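Local coordinates for 3-keto-5-aminohexanoate cleavage enzyme (PDB 3C6C), which probably cleaves 3-keto-5-aminohexanoate or a related beta-keto acid, using a divalent metal ion held in a TIM barrel, at residues V24-V30 against N263-E269; A60-V64 against V300-A306; K182-F188 against V208-V214; A223-M228 against M253-A257; A239-A243 against A257-N263. One frame throughout, in Å; residues are numbered along the deposited sequence.

Contact 1: V24-V30 against N263-E269; sequences VILTCAV and NVRVGLE. With NI (nickel (II) ion), chain B.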
# COMPACT_ATOMS: atom_id res chain seq x y z
N VAL A 24 -7.60 -13.70 -19.51
CA VAL A 24 -6.30 -13.77 -18.87
C VAL A 24 -5.35 -14.63 -19.69
O VAL A 24 -5.67 -15.77 -20.05
CB VAL A 24 -6.43 -14.39 -17.45
CG1 VAL A 24 -5.06 -14.57 -16.76
CG2 VAL A 24 -7.43 -13.59 -16.61
N ILE A 25 -4.20 -14.07 -20.04
CA ILE A 25 -3.17 -14.84 -20.78
C ILE A 25 -2.49 -15.76 -19.79
O ILE A 25 -2.02 -15.34 -18.74
CB ILE A 25 -2.12 -13.94 -21.49
CG1 ILE A 25 -2.83 -12.99 -22.46
CG2 ILE A 25 -1.08 -14.82 -22.20
CD1 ILE A 25 -1.94 -11.91 -23.11
N LEU A 26 -2.47 -17.04 -20.16
CA LEU A 26 -1.79 -18.07 -19.35
C LEU A 26 -0.68 -18.69 -20.16
O LEU A 26 -0.89 -19.26 -21.27
CB LEU A 26 -2.77 -19.14 -18.88
CG LEU A 26 -2.32 -20.28 -17.89
CD1 LEU A 26 -3.55 -21.00 -17.31
CD2 LEU A 26 -1.36 -21.32 -18.52
N THR A 27 0.51 -18.55 -19.59
CA THR A 27 1.74 -19.16 -20.09
C THR A 27 2.09 -20.39 -19.26
O THR A 27 2.04 -20.38 -18.03
CB THR A 27 2.92 -18.18 -20.06
OG1 THR A 27 2.61 -17.06 -20.86
CG2 THR A 27 4.24 -18.84 -20.59
N CYS A 28 2.38 -21.46 -19.97
CA CYS A 28 2.93 -22.67 -19.35
C CYS A 28 4.39 -22.84 -19.66
O CYS A 28 4.78 -22.97 -20.83
CB CYS A 28 2.17 -23.91 -19.75
SG CYS A 28 2.58 -25.38 -18.78
N ALA A 29 5.17 -22.75 -18.59
CA ALA A 29 6.63 -22.90 -18.60
C ALA A 29 6.91 -24.37 -18.38
O ALA A 29 6.87 -24.87 -17.27
CB ALA A 29 7.29 -22.04 -17.50
N VAL A 30 7.15 -25.08 -19.48
CA VAL A 30 7.01 -26.54 -19.50
C VAL A 30 8.16 -27.35 -18.88
O VAL A 30 7.94 -28.50 -18.47
CB VAL A 30 6.68 -27.09 -20.92
CG1 VAL A 30 5.29 -26.61 -21.37
CG2 VAL A 30 7.78 -26.72 -21.91
N ASN A 263 -1.53 -11.02 -16.16
CA ASN A 263 -1.55 -12.34 -16.75
C ASN A 263 -0.75 -13.28 -15.87
O ASN A 263 -0.18 -12.85 -14.87
CB ASN A 263 -1.01 -12.25 -18.16
CG ASN A 263 -1.87 -11.33 -19.00
OD1 ASN A 263 -3.08 -11.53 -19.09
ND2 ASN A 263 -1.27 -10.25 -19.51
N VAL A 264 -0.78 -14.56 -16.21
CA VAL A 264 -0.32 -15.62 -15.32
C VAL A 264 0.56 -16.65 -15.99
O VAL A 264 0.63 -16.76 -17.20
CB VAL A 264 -1.52 -16.33 -14.61
CG1 VAL A 264 -2.45 -15.27 -13.98
CG2 VAL A 264 -2.28 -17.25 -15.55
N ARG A 265 1.23 -17.43 -15.13
CA ARG A 265 2.15 -18.47 -15.55
C ARG A 265 2.16 -19.61 -14.53
O ARG A 265 2.19 -19.38 -13.31
CB ARG A 265 3.55 -17.87 -15.78
CG ARG A 265 4.70 -18.85 -15.75
CD ARG A 265 5.97 -18.27 -16.27
NE ARG A 265 7.13 -18.97 -15.74
CZ ARG A 265 8.36 -18.87 -16.21
NH1 ARG A 265 8.60 -18.11 -17.27
NH2 ARG A 265 9.34 -19.49 -15.60
N VAL A 266 2.10 -20.81 -15.08
CA VAL A 266 2.35 -22.04 -14.35
C VAL A 266 3.29 -22.93 -15.13
O VAL A 266 3.80 -22.54 -16.18
CB VAL A 266 1.02 -22.78 -13.98
CG1 VAL A 266 0.12 -21.87 -13.08
CG2 VAL A 266 0.23 -23.29 -15.20
N GLY A 267 3.53 -24.13 -14.60
CA GLY A 267 4.40 -25.10 -15.27
C GLY A 267 5.47 -25.73 -14.42
O GLY A 267 5.85 -25.23 -13.38
N LEU A 268 6.01 -26.83 -14.96
CA LEU A 268 7.03 -27.63 -14.27
C LEU A 268 8.37 -26.90 -14.14
O LEU A 268 9.21 -27.30 -13.33
CB LEU A 268 7.21 -28.99 -14.96
CG LEU A 268 6.01 -29.93 -14.94
CD1 LEU A 268 6.35 -31.19 -15.74
CD2 LEU A 268 5.62 -30.24 -13.50
N GLU A 269 8.56 -25.85 -14.94
CA GLU A 269 9.74 -25.00 -14.81
C GLU A 269 9.80 -24.40 -13.40
O GLU A 269 10.88 -24.19 -12.82
CB GLU A 269 9.75 -23.87 -15.86
CG GLU A 269 10.85 -22.85 -15.64
CD GLU A 269 11.14 -22.02 -16.88
OE1 GLU A 269 10.71 -22.38 -17.99
OE2 GLU A 269 11.80 -20.98 -16.72
NI NI B . 12.55 -19.60 -18.26
O HOH W 1 1.54 -15.07 -19.21
O HOH W 2 11.69 -17.70 -17.07
O HOH W 3 14.05 -19.53 -16.66
O HOH W 4 13.68 -18.02 -19.07
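Backbone bonds between 24-30 and 263-269 run from Val264 N to Ile25 O (2.9 Å), from Thr27 N to Val264 O and from Val266 N to Thr27 O. They continue from Ala29 N to Val266 O (2.8 Å), and Glu269 N closes on Ala29 O (3.0 Å). At the other end Ile25 N bonds to Asn263 OD1 at 2.9 Å, but from 45° out of the amide plane; ND2 of this amide is hydrogen-bonded to Gln240. The strands run parallel, 26° apart, and close a TIM barrel: the first strand, 23-29, meets the last, 264-266. Arg265 reaches along the metal side with CG anti to the backbone N (chi1 159°) and an extended chain. The methyl of Ala29 sits 3.4 Å above the Arg265 guanidinium plane. Arg265 NE pairs with Asp270, and NH2 also forms a salt bridge to Glu269 OE2, whose hydrogen bond is weak and bent. That same OE2 binds nickel at 2.2 Å, with His66, His68 and three waters completing the site. A water bridges Thr27 OG1 and Val264 O. On the opposite face, toward helix 282-295, Leu26 CG packs on Val264 CG2 at 3.8 Å.

Contact 2: A60-V64 against V300-A306; sequences AGASV and VATPDEA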
# COMPACT_ATOMS: atom_id res chain seq x y z
N ALA A 60 -5.02 -28.14 -22.66
CA ALA A 60 -5.63 -27.83 -21.36
C ALA A 60 -6.09 -26.36 -21.26
O ALA A 60 -6.78 -25.98 -20.31
CB ALA A 60 -4.68 -28.17 -20.21
N GLY A 61 -5.71 -25.56 -22.25
CA GLY A 61 -6.13 -24.17 -22.40
C GLY A 61 -5.05 -23.08 -22.35
O GLY A 61 -5.36 -21.89 -22.36
N ALA A 62 -3.79 -23.46 -22.31
CA ALA A 62 -2.69 -22.48 -22.26
C ALA A 62 -2.64 -21.62 -23.52
O ALA A 62 -2.86 -22.10 -24.63
CB ALA A 62 -1.34 -23.15 -21.98
N SER A 63 -2.34 -20.35 -23.30
CA SER A 63 -2.25 -19.35 -24.37
C SER A 63 -0.88 -19.36 -25.05
O SER A 63 -0.75 -19.13 -26.25
CB SER A 63 -2.49 -17.93 -23.83
OG SER A 63 -3.50 -17.88 -22.82
N VAL A 64 0.13 -19.58 -24.20
CA VAL A 64 1.54 -19.47 -24.54
C VAL A 64 2.32 -20.60 -23.87
O VAL A 64 1.99 -21.00 -22.73
CB VAL A 64 2.14 -18.08 -24.06
CG1 VAL A 64 3.58 -17.89 -24.55
CG2 VAL A 64 1.25 -16.87 -24.51
N VAL A 300 -9.62 -17.84 -19.69
CA VAL A 300 -8.26 -17.96 -20.18
C VAL A 300 -8.25 -17.69 -21.68
O VAL A 300 -8.97 -18.32 -22.46
CB VAL A 300 -7.63 -19.31 -19.87
CG1 VAL A 300 -6.22 -19.37 -20.47
CG2 VAL A 300 -7.60 -19.58 -18.32
N ALA A 301 -7.40 -16.75 -22.05
CA ALA A 301 -7.23 -16.39 -23.47
C ALA A 301 -6.79 -17.58 -24.31
O ALA A 301 -5.84 -18.29 -23.99
CB ALA A 301 -6.22 -15.22 -23.62
N THR A 302 -7.47 -17.76 -25.43
CA THR A 302 -6.98 -18.68 -26.47
C THR A 302 -5.68 -18.06 -27.02
O THR A 302 -5.42 -16.87 -26.80
CB THR A 302 -7.97 -18.88 -27.63
OG1 THR A 302 -8.09 -17.66 -28.35
CG2 THR A 302 -9.37 -19.34 -27.14
N PRO A 303 -4.86 -18.84 -27.75
CA PRO A 303 -3.64 -18.27 -28.33
C PRO A 303 -3.91 -17.05 -29.20
O PRO A 303 -3.22 -16.03 -29.09
CB PRO A 303 -3.07 -19.45 -29.13
CG PRO A 303 -3.46 -20.64 -28.28
CD PRO A 303 -4.83 -20.33 -27.78
N ASP A 304 -4.98 -17.11 -29.98
CA ASP A 304 -5.32 -15.99 -30.88
C ASP A 304 -5.81 -14.77 -30.12
O ASP A 304 -5.49 -13.61 -30.45
CB ASP A 304 -6.35 -16.43 -31.92
CG ASP A 304 -5.71 -17.10 -33.14
OD1 ASP A 304 -4.47 -17.04 -33.34
OD2 ASP A 304 -6.50 -17.70 -33.91
N GLU A 305 -6.57 -15.01 -29.05
CA GLU A 305 -7.00 -13.93 -28.16
C GLU A 305 -5.80 -13.26 -27.49
O GLU A 305 -5.75 -12.02 -27.34
CB GLU A 305 -7.99 -14.43 -27.09
CG GLU A 305 -9.36 -14.72 -27.67
CD GLU A 305 -10.29 -15.47 -26.75
OE1 GLU A 305 -9.84 -16.06 -25.76
OE2 GLU A 305 -11.51 -15.46 -27.02
N ALA A 306 -4.83 -14.08 -27.09
CA ALA A 306 -3.61 -13.57 -26.45
C ALA A 306 -2.81 -12.75 -27.46
O ALA A 306 -2.27 -11.69 -27.15
CB ALA A 306 -2.76 -14.72 -25.89
O HOH W 5 -7.72 -21.10 -23.31
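Ser63 meets Ala301 through a chi1 of -38°, which swings OG off the ideal staggered position while keeping it beside the backbone N, a setting that lays the hydroxyl against the Ala301 carbonyl. Ser63 OG donates to Ala301 O at 2.6 Å, arriving 24° out of the carbonyl plane. The same hydroxyl is also hydrogen-bonded to Leu26 N of the first barrel strand, and two partners fix its rotation. This is the end of the TIM barrel where strands begin: 60-64 is the loop that joins helix 47-60 to strand 64-70. Residues 300-306 lead into the C-terminal helix 303-310.

Both segments contain a helix end. Gly61 leaves helix 47-60 with positive phi in a Schellman motif, and its carbonyl oxygen turns toward Val300, whose CG1 lies 3.3 Å away. A water 2.7 Å from Gly61 O also reaches Val300 O, though other acceptors compete for its protons. In the other segment Thr302 and Glu305 form a capping box: Glu305 N bonds to Thr302 OG1 at 3.1 Å, and Thr302 N to Glu305 OE1 at 2.9 Å with a nearly straight 171° at the hydrogen. Asp304, one step earlier, pairs with Arg307.

Packing surrounds Ser63: CB and CG of the Pro303 ring lie against the carbonyl oxygen of Ser63. The CA atoms of Ser63 and Pro303 are 4.3 Å apart. From the first turn of the helix, the methyl CB of Ala306 comes to 3.8 Å from Ser63 CB.

Contact 3: K182-F188 against V208-V214; sequences KPELEVF and VPLFQMV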
# COMPACT_ATOMS: atom_id res chain seq x y z
N LYS A 182 8.86 -10.31 -29.92
CA LYS A 182 8.47 -9.47 -28.79
C LYS A 182 9.18 -9.94 -27.53
O LYS A 182 9.07 -11.12 -27.16
CB LYS A 182 6.94 -9.43 -28.60
CG LYS A 182 6.48 -8.46 -27.53
CD LYS A 182 4.95 -8.31 -27.46
CE LYS A 182 4.39 -7.54 -28.58
NZ LYS A 182 4.93 -6.14 -28.65
N PRO A 183 9.94 -9.05 -26.87
CA PRO A 183 10.49 -9.49 -25.59
C PRO A 183 9.48 -9.49 -24.46
O PRO A 183 8.63 -8.59 -24.35
CB PRO A 183 11.58 -8.45 -25.30
CG PRO A 183 11.05 -7.18 -25.93
CD PRO A 183 10.32 -7.64 -27.17
N GLU A 184 9.59 -10.54 -23.65
CA GLU A 184 9.01 -10.59 -22.31
C GLU A 184 10.08 -10.16 -21.32
O GLU A 184 11.07 -10.87 -21.06
CB GLU A 184 8.47 -11.97 -21.98
CG GLU A 184 7.66 -12.01 -20.70
CD GLU A 184 7.12 -13.39 -20.42
OE1 GLU A 184 7.95 -14.32 -20.22
OE2 GLU A 184 5.88 -13.53 -20.39
N LEU A 185 9.88 -8.97 -20.79
CA LEU A 185 10.85 -8.32 -19.91
C LEU A 185 10.66 -8.85 -18.51
O LEU A 185 9.70 -8.51 -17.80
CB LEU A 185 10.68 -6.79 -19.92
CG LEU A 185 10.68 -6.11 -21.29
CD1 LEU A 185 10.33 -4.63 -21.13
CD2 LEU A 185 12.03 -6.31 -22.00
N GLU A 186 11.61 -9.70 -18.13
CA GLU A 186 11.59 -10.37 -16.83
C GLU A 186 12.29 -9.50 -15.78
O GLU A 186 13.47 -9.16 -15.90
CB GLU A 186 12.24 -11.76 -16.87
CG GLU A 186 11.99 -12.61 -18.13
CD GLU A 186 10.57 -13.09 -18.36
OE1 GLU A 186 9.72 -12.96 -17.45
OE2 GLU A 186 10.32 -13.63 -19.48
N VAL A 187 11.51 -9.17 -14.76
CA VAL A 187 11.93 -8.24 -13.70
C VAL A 187 11.89 -8.83 -12.29
O VAL A 187 11.00 -9.61 -11.93
CB VAL A 187 11.09 -6.91 -13.77
CG1 VAL A 187 11.22 -6.25 -15.17
CG2 VAL A 187 9.60 -7.15 -13.35
N PHE A 188 12.93 -8.49 -11.53
CA PHE A 188 13.16 -9.04 -10.18
C PHE A 188 13.11 -7.99 -9.09
O PHE A 188 13.30 -8.28 -7.91
CB PHE A 188 14.52 -9.75 -10.12
CG PHE A 188 14.61 -10.97 -11.01
CD1 PHE A 188 14.79 -10.84 -12.38
CD2 PHE A 188 14.58 -12.24 -10.47
CE1 PHE A 188 14.90 -11.95 -13.18
CE2 PHE A 188 14.70 -13.36 -11.27
CZ PHE A 188 14.86 -13.21 -12.62
N VAL A 208 2.94 -3.16 -27.95
CA VAL A 208 2.54 -3.43 -26.56
C VAL A 208 3.74 -4.00 -25.78
O VAL A 208 4.21 -5.09 -26.08
CB VAL A 208 1.32 -4.42 -26.46
CG1 VAL A 208 0.98 -4.74 -24.97
CG2 VAL A 208 0.11 -3.88 -27.15
N PRO A 209 4.23 -3.28 -24.76
CA PRO A 209 5.30 -3.84 -23.94
C PRO A 209 4.80 -4.94 -23.03
O PRO A 209 3.69 -4.87 -22.52
CB PRO A 209 5.75 -2.66 -23.08
CG PRO A 209 5.07 -1.47 -23.64
CD PRO A 209 3.83 -1.95 -24.28
N LEU A 210 5.66 -5.93 -22.84
CA LEU A 210 5.39 -7.10 -21.97
C LEU A 210 6.36 -7.17 -20.82
O LEU A 210 7.57 -7.32 -21.01
CB LEU A 210 5.55 -8.41 -22.76
CG LEU A 210 4.81 -8.61 -24.06
CD1 LEU A 210 5.06 -10.04 -24.56
CD2 LEU A 210 3.30 -8.30 -23.90
N PHE A 211 5.81 -7.10 -19.62
CA PHE A 211 6.58 -7.20 -18.38
C PHE A 211 6.10 -8.43 -17.59
O PHE A 211 4.90 -8.73 -17.51
CB PHE A 211 6.39 -5.99 -17.47
CG PHE A 211 7.05 -4.72 -17.94
CD1 PHE A 211 6.46 -3.95 -18.91
CD2 PHE A 211 8.21 -4.25 -17.33
CE1 PHE A 211 7.04 -2.77 -19.31
CE2 PHE A 211 8.80 -3.06 -17.73
CZ PHE A 211 8.20 -2.32 -18.71
N GLN A 212 7.05 -9.12 -17.00
CA GLN A 212 6.72 -10.18 -16.03
C GLN A 212 7.57 -10.12 -14.79
O GLN A 212 8.80 -10.13 -14.84
CB GLN A 212 6.84 -11.56 -16.65
CG GLN A 212 6.61 -12.70 -15.68
CD GLN A 212 6.29 -14.01 -16.38
OE1 GLN A 212 5.15 -14.49 -16.33
NE2 GLN A 212 7.28 -14.59 -17.06
N MSE A 213 6.88 -10.12 -13.66
CA MSE A 213 7.54 -10.19 -12.36
C MSE A 213 7.83 -11.64 -11.97
O MSE A 213 6.92 -12.46 -11.86
CB MSE A 213 6.66 -9.63 -11.24
CG MSE A 213 6.03 -8.32 -11.50
SE MSE A 213 4.87 -7.93 -9.99
CE MSE A 213 3.97 -6.67 -10.84
N VAL A 214 9.12 -11.90 -11.80
CA VAL A 214 9.63 -13.12 -11.18
C VAL A 214 9.64 -12.92 -9.67
O VAL A 214 10.36 -12.06 -9.14
CB VAL A 214 11.07 -13.47 -11.69
CG1 VAL A 214 11.52 -14.83 -11.10
CG2 VAL A 214 11.10 -13.50 -13.24
O HOH W 6 2.56 -5.28 -29.91
O HOH W 7 7.90 -6.15 -24.81
O HOH W 8 6.87 -16.67 -19.24
O HOH W 9 4.34 -15.28 -18.65
O HOH W 10 9.79 -9.29 -9.43
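Gln212 projects from strand 210-214 onto the same face as Glu184 and Glu186. Its CB already lies 3.3 Å from Glu186 OE1. With CG anti to the backbone N (chi1 176°), the chain runs on extended beside Glu186, both pointing the same way. The amide nitrogen then faces Glu186: Gln212 NE2 donates to Glu186 OE1 at 3.0 Å, reaching its syn side while the acceptor lies close to the amide plane. NE2 also gives a hydrogen to a water held by Glu184 OE1, and a second water donates to both Gln212 OE1 and Glu184 OE2.

On the face turned to helix 190-201, Leu185 CD1 stands over the Phe211 ring, 4.1 Å from its centroid, and Val187 CG1 comes to the ring edge. Elsewhere along the strands, Val214 CB covers a face of Phe188, 3.9 Å from the centroid. Near the strand starts Lys182 CD presses on Leu210 CD1 at 3.4 Å, and the bent lysine chain carries NZ to Val208 O (2.9 Å). Backbone bonds such as Gln212 N to Leu185 O (2.8 Å) hold strands 30° apart in the parallel register of a beta-alpha-beta crossover, two neighbouring staves of the TIM barrel.

Contact 4: A223-M228 against M253-A257; sequences ASTETM and MMAQA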
# COMPACT_ATOMS: atom_id res chain seq x y z
N ALA A 223 7.55 -13.19 -3.04
CA ALA A 223 6.18 -13.55 -3.44
C ALA A 223 5.16 -13.10 -2.39
O ALA A 223 4.76 -13.86 -1.52
CB ALA A 223 6.08 -15.13 -3.66
N SER A 224 4.76 -11.84 -2.47
CA SER A 224 3.71 -11.32 -1.62
C SER A 224 2.77 -10.45 -2.43
O SER A 224 3.13 -9.89 -3.46
CB SER A 224 4.25 -10.52 -0.43
OG SER A 224 4.80 -9.26 -0.84
N THR A 225 1.56 -10.34 -1.93
CA THR A 225 0.57 -9.44 -2.54
C THR A 225 1.08 -7.99 -2.58
O THR A 225 0.92 -7.27 -3.58
CB THR A 225 -0.80 -9.53 -1.79
OG1 THR A 225 -1.27 -10.89 -1.87
CG2 THR A 225 -1.83 -8.62 -2.42
N GLU A 226 1.75 -7.60 -1.51
CA GLU A 226 2.26 -6.26 -1.34
C GLU A 226 3.30 -5.96 -2.41
O GLU A 226 3.36 -4.86 -2.98
CB GLU A 226 2.82 -6.04 0.07
CG GLU A 226 1.74 -5.99 1.13
CD GLU A 226 1.44 -7.34 1.80
OE1 GLU A 226 1.66 -8.46 1.23
OE2 GLU A 226 0.95 -7.30 2.96
N THR A 227 4.12 -6.97 -2.70
CA THR A 227 5.16 -6.83 -3.70
C THR A 227 4.53 -6.62 -5.05
O THR A 227 4.92 -5.74 -5.81
CB THR A 227 6.11 -8.05 -3.75
OG1 THR A 227 6.76 -8.20 -2.48
CG2 THR A 227 7.16 -7.90 -4.86
N MSE A 228 3.53 -7.44 -5.33
CA MSE A 228 2.86 -7.42 -6.63
C MSE A 228 2.17 -6.08 -6.88
O MSE A 228 2.30 -5.50 -7.96
CB MSE A 228 1.85 -8.58 -6.77
CG MSE A 228 1.51 -8.81 -8.24
SE MSE A 228 0.26 -10.22 -8.52
CE MSE A 228 1.26 -11.67 -7.81
N MSE A 253 0.29 -17.05 -6.37
CA MSE A 253 0.70 -15.89 -7.17
C MSE A 253 -0.09 -15.79 -8.47
O MSE A 253 -0.38 -14.70 -8.95
CB MSE A 253 2.20 -15.87 -7.43
CG MSE A 253 3.04 -15.52 -6.18
SE MSE A 253 2.62 -13.90 -5.18
CE MSE A 253 1.41 -14.48 -3.98
N MSE A 254 -0.46 -16.93 -9.02
CA MSE A 254 -1.33 -16.96 -10.21
C MSE A 254 -2.68 -16.28 -9.91
O MSE A 254 -3.14 -15.40 -10.66
CB MSE A 254 -1.54 -18.43 -10.66
CG MSE A 254 -2.48 -18.66 -11.88
SE MSE A 254 -4.34 -18.69 -11.42
CE MSE A 254 -4.35 -20.07 -10.07
N ALA A 255 -3.29 -16.68 -8.81
CA ALA A 255 -4.62 -16.14 -8.46
C ALA A 255 -4.50 -14.64 -8.18
O ALA A 255 -5.35 -13.82 -8.58
CB ALA A 255 -5.27 -16.90 -7.25
N GLN A 256 -3.42 -14.27 -7.53
CA GLN A 256 -3.21 -12.87 -7.09
C GLN A 256 -3.00 -11.97 -8.30
O GLN A 256 -3.57 -10.88 -8.38
CB GLN A 256 -2.01 -12.74 -6.12
CG GLN A 256 -1.89 -11.32 -5.59
CD GLN A 256 -3.12 -10.92 -4.84
OE1 GLN A 256 -3.24 -11.21 -3.64
NE2 GLN A 256 -4.08 -10.27 -5.53
N ALA A 257 -2.26 -12.48 -9.28
CA ALA A 257 -2.07 -11.74 -10.54
C ALA A 257 -3.40 -11.58 -11.27
O ALA A 257 -3.74 -10.48 -11.70
CB ALA A 257 -1.01 -12.40 -11.46
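Met228 and Ala257 have CA atoms 7.6 Å apart, and Thr225 and Gln256 6.8 Å, so the first turn of helix 225-232 lies close against helix 250-260. Two methionines, both selenomethionine in this crystal, carry the packing. Met228 sets out with CG anti to the backbone N (chi1 -162°) and stays extended until it bends at the selenium. Its SE therefore lies against the Ala257 backbone, 3.4 Å from CA, while CE turns along the partner helix to 3.6 Å from Met253 O. Met253 bends at both chi2 and chi3, and the two side chains run antiparallel alongside one another, with Met228 CE 3.7 Å from Met253 SE. That selenium also touches Ala223, its CB at 4.0 Å, just ahead of the N-cap residue Ser224, whose OG shares a hydrogen bond with Thr227 OG1.

Next to the methionines, Thr225 and Gln256 lie roughly perpendicular. Thr225 OG1 donates to Gln256 OE1 at 2.7 Å, from 36° out of the amide plane, and Thr225 CG2 lies 3.2 Å from the same oxygen. Gln256 OE1 also accepts from Gln256 NE2 of the second subunit, and Glu226 makes a salt bridge to Arg232 of that subunit. A buried amide oxygen thus takes two bonds, one within the chain and one across the interface, which should limit the freedom of the Gln256 amide to turn.

Contact 5: A239-A243 against A257-N263; sequences AQWAA and AALLGGN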
# COMPACT_ATOMS: atom_id res chain seq x y z
N ALA A 239 1.01 -1.25 -20.96
CA ALA A 239 1.73 -2.52 -21.01
C ALA A 239 0.86 -3.64 -20.50
O ALA A 239 -0.05 -3.44 -19.71
CB ALA A 239 3.02 -2.42 -20.21
N GLN A 240 1.16 -4.83 -20.99
CA GLN A 240 0.64 -6.06 -20.38
C GLN A 240 1.66 -6.52 -19.36
O GLN A 240 2.88 -6.37 -19.58
CB GLN A 240 0.42 -7.16 -21.44
CG GLN A 240 -0.80 -6.97 -22.29
CD GLN A 240 -2.09 -6.99 -21.49
OE1 GLN A 240 -2.30 -7.89 -20.68
NE2 GLN A 240 -2.96 -6.01 -21.72
N TRP A 241 1.18 -7.02 -18.22
CA TRP A 241 2.07 -7.55 -17.19
C TRP A 241 1.57 -8.88 -16.67
O TRP A 241 0.37 -9.20 -16.72
CB TRP A 241 2.29 -6.57 -16.02
CG TRP A 241 1.12 -6.34 -15.17
CD1 TRP A 241 0.11 -5.45 -15.39
CD2 TRP A 241 0.78 -7.04 -13.97
NE1 TRP A 241 -0.83 -5.54 -14.39
CE2 TRP A 241 -0.45 -6.52 -13.51
CE3 TRP A 241 1.39 -8.06 -13.24
CZ2 TRP A 241 -1.07 -6.99 -12.35
CZ3 TRP A 241 0.78 -8.50 -12.07
CH2 TRP A 241 -0.45 -7.98 -11.66
N ALA A 242 2.53 -9.65 -16.20
CA ALA A 242 2.30 -10.95 -15.54
C ALA A 242 3.16 -11.04 -14.29
O ALA A 242 4.07 -10.25 -14.09
CB ALA A 242 2.63 -12.08 -16.50
N ALA A 243 2.84 -12.01 -13.45
CA ALA A 243 3.62 -12.30 -12.26
C ALA A 243 3.49 -13.79 -11.99
O ALA A 243 2.45 -14.39 -12.29
CB ALA A 243 3.10 -11.48 -11.06
N ALA A 257 -2.26 -12.48 -9.28
CA ALA A 257 -2.07 -11.74 -10.54
C ALA A 257 -3.40 -11.58 -11.27
O ALA A 257 -3.74 -10.48 -11.70
CB ALA A 257 -1.01 -12.40 -11.46
N ALA A 258 -4.16 -12.66 -11.37
CA ALA A 258 -5.47 -12.61 -12.06
C ALA A 258 -6.34 -11.54 -11.42
O ALA A 258 -6.99 -10.75 -12.10
CB ALA A 258 -6.18 -13.97 -12.05
N LEU A 259 -6.31 -11.51 -10.09
CA LEU A 259 -7.16 -10.60 -9.32
C LEU A 259 -6.80 -9.10 -9.52
O LEU A 259 -7.64 -8.20 -9.36
CB LEU A 259 -7.12 -10.95 -7.84
CG LEU A 259 -7.95 -12.19 -7.44
CD1 LEU A 259 -7.54 -12.63 -6.03
CD2 LEU A 259 -9.48 -11.92 -7.50
N LEU A 260 -5.55 -8.87 -9.89
CA LEU A 260 -4.96 -7.50 -9.99
C LEU A 260 -4.85 -6.99 -11.42
O LEU A 260 -4.32 -5.90 -11.67
CB LEU A 260 -3.61 -7.45 -9.26
CG LEU A 260 -3.71 -7.48 -7.72
CD1 LEU A 260 -2.29 -7.59 -7.14
CD2 LEU A 260 -4.52 -6.26 -7.17
N GLY A 261 -5.35 -7.79 -12.35
CA GLY A 261 -5.39 -7.45 -13.78
C GLY A 261 -4.20 -7.89 -14.61
O GLY A 261 -4.02 -7.50 -15.78
N GLY A 262 -3.38 -8.72 -13.98
CA GLY A 262 -2.19 -9.31 -14.65
C GLY A 262 -2.47 -10.63 -15.31
O GLY A 262 -3.52 -11.25 -15.14
N ASN A 263 -1.53 -11.02 -16.16
CA ASN A 263 -1.55 -12.34 -16.75
C ASN A 263 -0.75 -13.28 -15.87
O ASN A 263 -0.18 -12.85 -14.87
CB ASN A 263 -1.01 -12.25 -18.16
CG ASN A 263 -1.87 -11.33 -19.00
OD1 ASN A 263 -3.08 -11.53 -19.09
ND2 ASN A 263 -1.27 -10.25 -19.51
O HOH W 11 -1.99 -6.96 -17.91
O HOH W 12 -3.39 -4.01 -14.15
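Trp241 lies with one face of its indole on Gly262: the glycine CA stands over the six-membered ring, 3.5 Å from its centroid. The absence of a side chain lets the backbone come this near. Leu260 O stands at the ring edge, in plane, and a water links Trp241 NE1 (3.0 Å) with that oxygen; Leu260 CB touches Trp241 CH2 at 4.0 Å. The ring gets there because CG takes the crowded position between the backbone N and the carbonyl carbon (chi1 69°).

Beside the ring, Asn263 N donates to Trp241 O at 2.7 Å, almost straight at 175°. Asn263 ND2 donates to Gln240 OE1 at 2.8 Å, with the nitrogen in the carbonyl plane and the acceptor near the amide plane of Asn263, although the two amides are turned 37° apart. The return bond, Ala243 N to Asn263 O, is weak at 3.4 Å.

What positions Gly262 is the helix end before it. Gly261 has positive phi in a Schellman motif, and Ala257 O receives Gly262 N and Leu260 N from opposite faces of its plane. Arg22 bonds to Gly262 O and Ala258 O, and Arg232 to Leu260 O while its side chain touches the indole. The chain passes from strand 240-244 through helix 250-260 to strand 264-266, the last beta-alpha-beta unit of the TIM barrel, where these segments share a single backbone bridge.

How the contacts relate
Contacts 1, 3 and 5 belong to the barrel wall, contact 2 lies at the end where the strands begin, and contact 4 joins the helices outside. Contact 5 is stitched to contact 3 by Met213 N to Ala242 O (2.8 Å) and Ala242 N to Phe211 O, both probable hydrogen bonds, and shares Asn263 with contact 1. Contact 2 joins contact 1 through probable bonds from Ser63 N to Leu26 O and from Ala301 N to Val24 O. Contacts 4 and 5 share Ala257, with centres 9 Å apart. Contact 1 supplies a nickel ligand, the Glu186 side chain of contact 3 lies about 6 Å from the metal, and that of Ala242 in contact 5 about 13 Å.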